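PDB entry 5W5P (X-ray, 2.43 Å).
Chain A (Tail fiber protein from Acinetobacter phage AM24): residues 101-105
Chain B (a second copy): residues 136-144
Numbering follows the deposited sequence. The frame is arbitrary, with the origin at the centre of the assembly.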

# COMPACT_ATOMS: atom_id res chain seq x y z
N LYS A 101 34.80 -9.54 -27.27
CA LYS A 101 34.97 -9.62 -25.83
C LYS A 101 33.84 -8.82 -25.18
O LYS A 101 33.79 -7.59 -25.33
CB LYS A 101 36.33 -9.08 -25.41
CG LYS A 101 37.52 -9.76 -26.09
CD LYS A 101 38.23 -10.71 -25.14
CE LYS A 101 39.73 -10.70 -25.37
NZ LYS A 101 40.43 -11.54 -24.36
N TRP A 102 32.95 -9.51 -24.48
CA TRP A 102 31.85 -8.84 -23.78
C TRP A 102 31.36 -9.74 -22.65
O TRP A 102 31.18 -10.95 -22.86
CB TRP A 102 30.71 -8.49 -24.74
CG TRP A 102 30.01 -9.68 -25.36
CD1 TRP A 102 30.49 -10.48 -26.35
CD2 TRP A 102 28.71 -10.18 -25.04
NE1 TRP A 102 29.58 -11.46 -26.66
CE2 TRP A 102 28.47 -11.29 -25.87
CE3 TRP A 102 27.73 -9.80 -24.12
CZ2 TRP A 102 27.29 -12.03 -25.81
CZ3 TRP A 102 26.55 -10.53 -24.07
CH2 TRP A 102 26.35 -11.63 -24.91
N ASN A 103 31.16 -9.16 -21.48
CA ASN A 103 30.62 -9.88 -20.33
C ASN A 103 29.39 -9.19 -19.76
O ASN A 103 28.94 -9.54 -18.66
CB ASN A 103 31.68 -10.03 -19.24
CG ASN A 103 32.33 -8.71 -18.85
OD1 ASN A 103 31.75 -7.64 -19.03
ND2 ASN A 103 33.54 -8.79 -18.32
N THR A 104 28.84 -8.21 -20.48
CA THR A 104 27.65 -7.51 -20.03
C THR A 104 26.47 -7.84 -20.92
O THR A 104 26.34 -8.97 -21.42
CB THR A 104 27.88 -6.00 -20.06
OG1 THR A 104 27.93 -5.55 -21.42
CG2 THR A 104 29.19 -5.64 -19.37
N HIS A 105 25.61 -6.86 -21.13
CA HIS A 105 24.42 -6.98 -21.95
C HIS A 105 24.74 -6.74 -23.42
O HIS A 105 25.59 -5.92 -23.76
CB HIS A 105 23.38 -5.97 -21.46
CG HIS A 105 23.97 -4.62 -21.17
ND1 HIS A 105 24.93 -4.04 -21.97
CD2 HIS A 105 23.73 -3.74 -20.17
CE1 HIS A 105 25.26 -2.86 -21.47
NE2 HIS A 105 24.55 -2.65 -20.38
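Chain B 136-144: VWFGNADRS

Chain B comes to chain A as the end of a strand running into a turn. The strand enters from earlier in the chain; Val136(B) and Trp137(B) are extended, but Phe138(B) has psi -4° and Gly139(B) phi 92°. A type I beta turn spans Asn140(B) to Arg143(B), with Arg143(B) N hydrogen-bonded to Asn140(B) O at 3.1 Å. Chain A contributes no regular helix or strand. The backbones come closest at Thr104(A) CA and Asn140(B) CA, 5.0 Å apart, and 305 Å² is buried in total.

Asn103(A) gives up the most surface, 90 Å², followed by Asn140(B) with 68 Å² and Trp137(B) with 51 Å². The carbonyl of Asn103(A) meets the chain B backbone: Asn103(A) O lies 2.9 Å from Asn140(B) N and 3.5 Å from Gly139(B) CA. The side chain of Asn103(A), chi1 p, sets OD1 3.3 Å from Trp137(B) CH2, at the indole edge and near the ring plane, while Asn103(A) CB lies over one face of the Arg143(B) guanidinium. That group is held by a hydrogen bond from Arg143(B) NH1 to Phe138(B) O, 2.9 Å long with an N-H...O angle of 165°.

Asn140(B) points its CA-to-CB bond toward chain A. Asn140(B) CB sits 3.2 Å from Thr104(A) O, and Asn140(B) ND2 lies 3.5 Å from Trp102(A) CZ3, oblique to the ring. Thr104(A) CG2 packs 3.6 Å from Trp137(B) CZ2.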

# COMPACT_ATOMS: atom_id res chain seq x y z
N VAL B 136 30.01 -5.45 -5.83
CA VAL B 136 30.43 -6.58 -6.64
C VAL B 136 29.41 -6.82 -7.74
O VAL B 136 28.20 -6.67 -7.53
CB VAL B 136 30.63 -7.83 -5.76
CG1 VAL B 136 31.22 -8.98 -6.56
CG2 VAL B 136 31.54 -7.47 -4.61
N TRP B 137 29.90 -7.19 -8.93
CA TRP B 137 29.09 -7.38 -10.12
C TRP B 137 29.55 -8.65 -10.82
O TRP B 137 30.75 -8.81 -11.08
CB TRP B 137 29.20 -6.15 -11.04
CG TRP B 137 28.62 -6.26 -12.43
CD1 TRP B 137 27.35 -5.95 -12.82
CD2 TRP B 137 29.31 -6.65 -13.63
NE1 TRP B 137 27.20 -6.15 -14.17
CE2 TRP B 137 28.39 -6.57 -14.70
CE3 TRP B 137 30.62 -7.06 -13.90
CZ2 TRP B 137 28.74 -6.90 -16.01
CZ3 TRP B 137 30.97 -7.38 -15.20
CH2 TRP B 137 30.03 -7.30 -16.24
N PHE B 138 28.61 -9.55 -11.12
CA PHE B 138 28.94 -10.91 -11.51
C PHE B 138 28.87 -11.16 -13.01
O PHE B 138 29.20 -12.26 -13.46
CB PHE B 138 28.04 -11.90 -10.78
CG PHE B 138 28.40 -12.10 -9.33
CD1 PHE B 138 27.94 -11.23 -8.35
CD2 PHE B 138 29.20 -13.16 -8.95
CE1 PHE B 138 28.27 -11.42 -7.02
CE2 PHE B 138 29.54 -13.36 -7.62
CZ PHE B 138 29.06 -12.48 -6.65
N GLY B 139 28.44 -10.18 -13.81
CA GLY B 139 28.47 -10.33 -15.25
C GLY B 139 27.19 -10.88 -15.85
O GLY B 139 26.13 -10.89 -15.23
N ASN B 140 27.32 -11.38 -17.08
CA ASN B 140 26.16 -11.74 -17.90
C ASN B 140 25.78 -13.21 -17.72
O ASN B 140 26.43 -13.97 -17.00
CB ASN B 140 26.43 -11.41 -19.37
CG ASN B 140 27.54 -12.26 -19.98
OD1 ASN B 140 28.46 -12.70 -19.30
ND2 ASN B 140 27.45 -12.48 -21.28
N ALA B 141 24.70 -13.61 -18.41
CA ALA B 141 24.12 -14.93 -18.23
C ALA B 141 25.03 -16.06 -18.67
O ALA B 141 24.76 -17.22 -18.33
CB ALA B 141 22.78 -15.02 -18.97
N ASP B 142 26.09 -15.77 -19.42
CA ASP B 142 27.02 -16.81 -19.81
C ASP B 142 27.85 -17.33 -18.65
O ASP B 142 28.52 -18.36 -18.79
CB ASP B 142 27.94 -16.31 -20.93
CG ASP B 142 27.45 -16.72 -22.31
OD1 ASP B 142 27.50 -17.94 -22.61
OD2 ASP B 142 27.02 -15.84 -23.08
N ARG B 143 27.82 -16.65 -17.50
CA ARG B 143 28.58 -17.07 -16.33
C ARG B 143 27.67 -17.73 -15.31
O ARG B 143 26.51 -17.34 -15.14
CB ARG B 143 29.29 -15.87 -15.69
CG ARG B 143 30.10 -15.04 -16.66
CD ARG B 143 30.31 -13.65 -16.10
NE ARG B 143 31.56 -13.06 -16.55
CZ ARG B 143 32.22 -12.11 -15.89
NH1 ARG B 143 31.74 -11.65 -14.74
NH2 ARG B 143 33.35 -11.62 -16.39
N SER B 144 28.20 -18.76 -14.65
CA SER B 144 27.53 -19.44 -13.54
C SER B 144 28.58 -19.69 -12.47
O SER B 144 29.53 -20.45 -12.70
CB SER B 144 26.90 -20.76 -13.99
OG SER B 144 25.71 -20.55 -14.73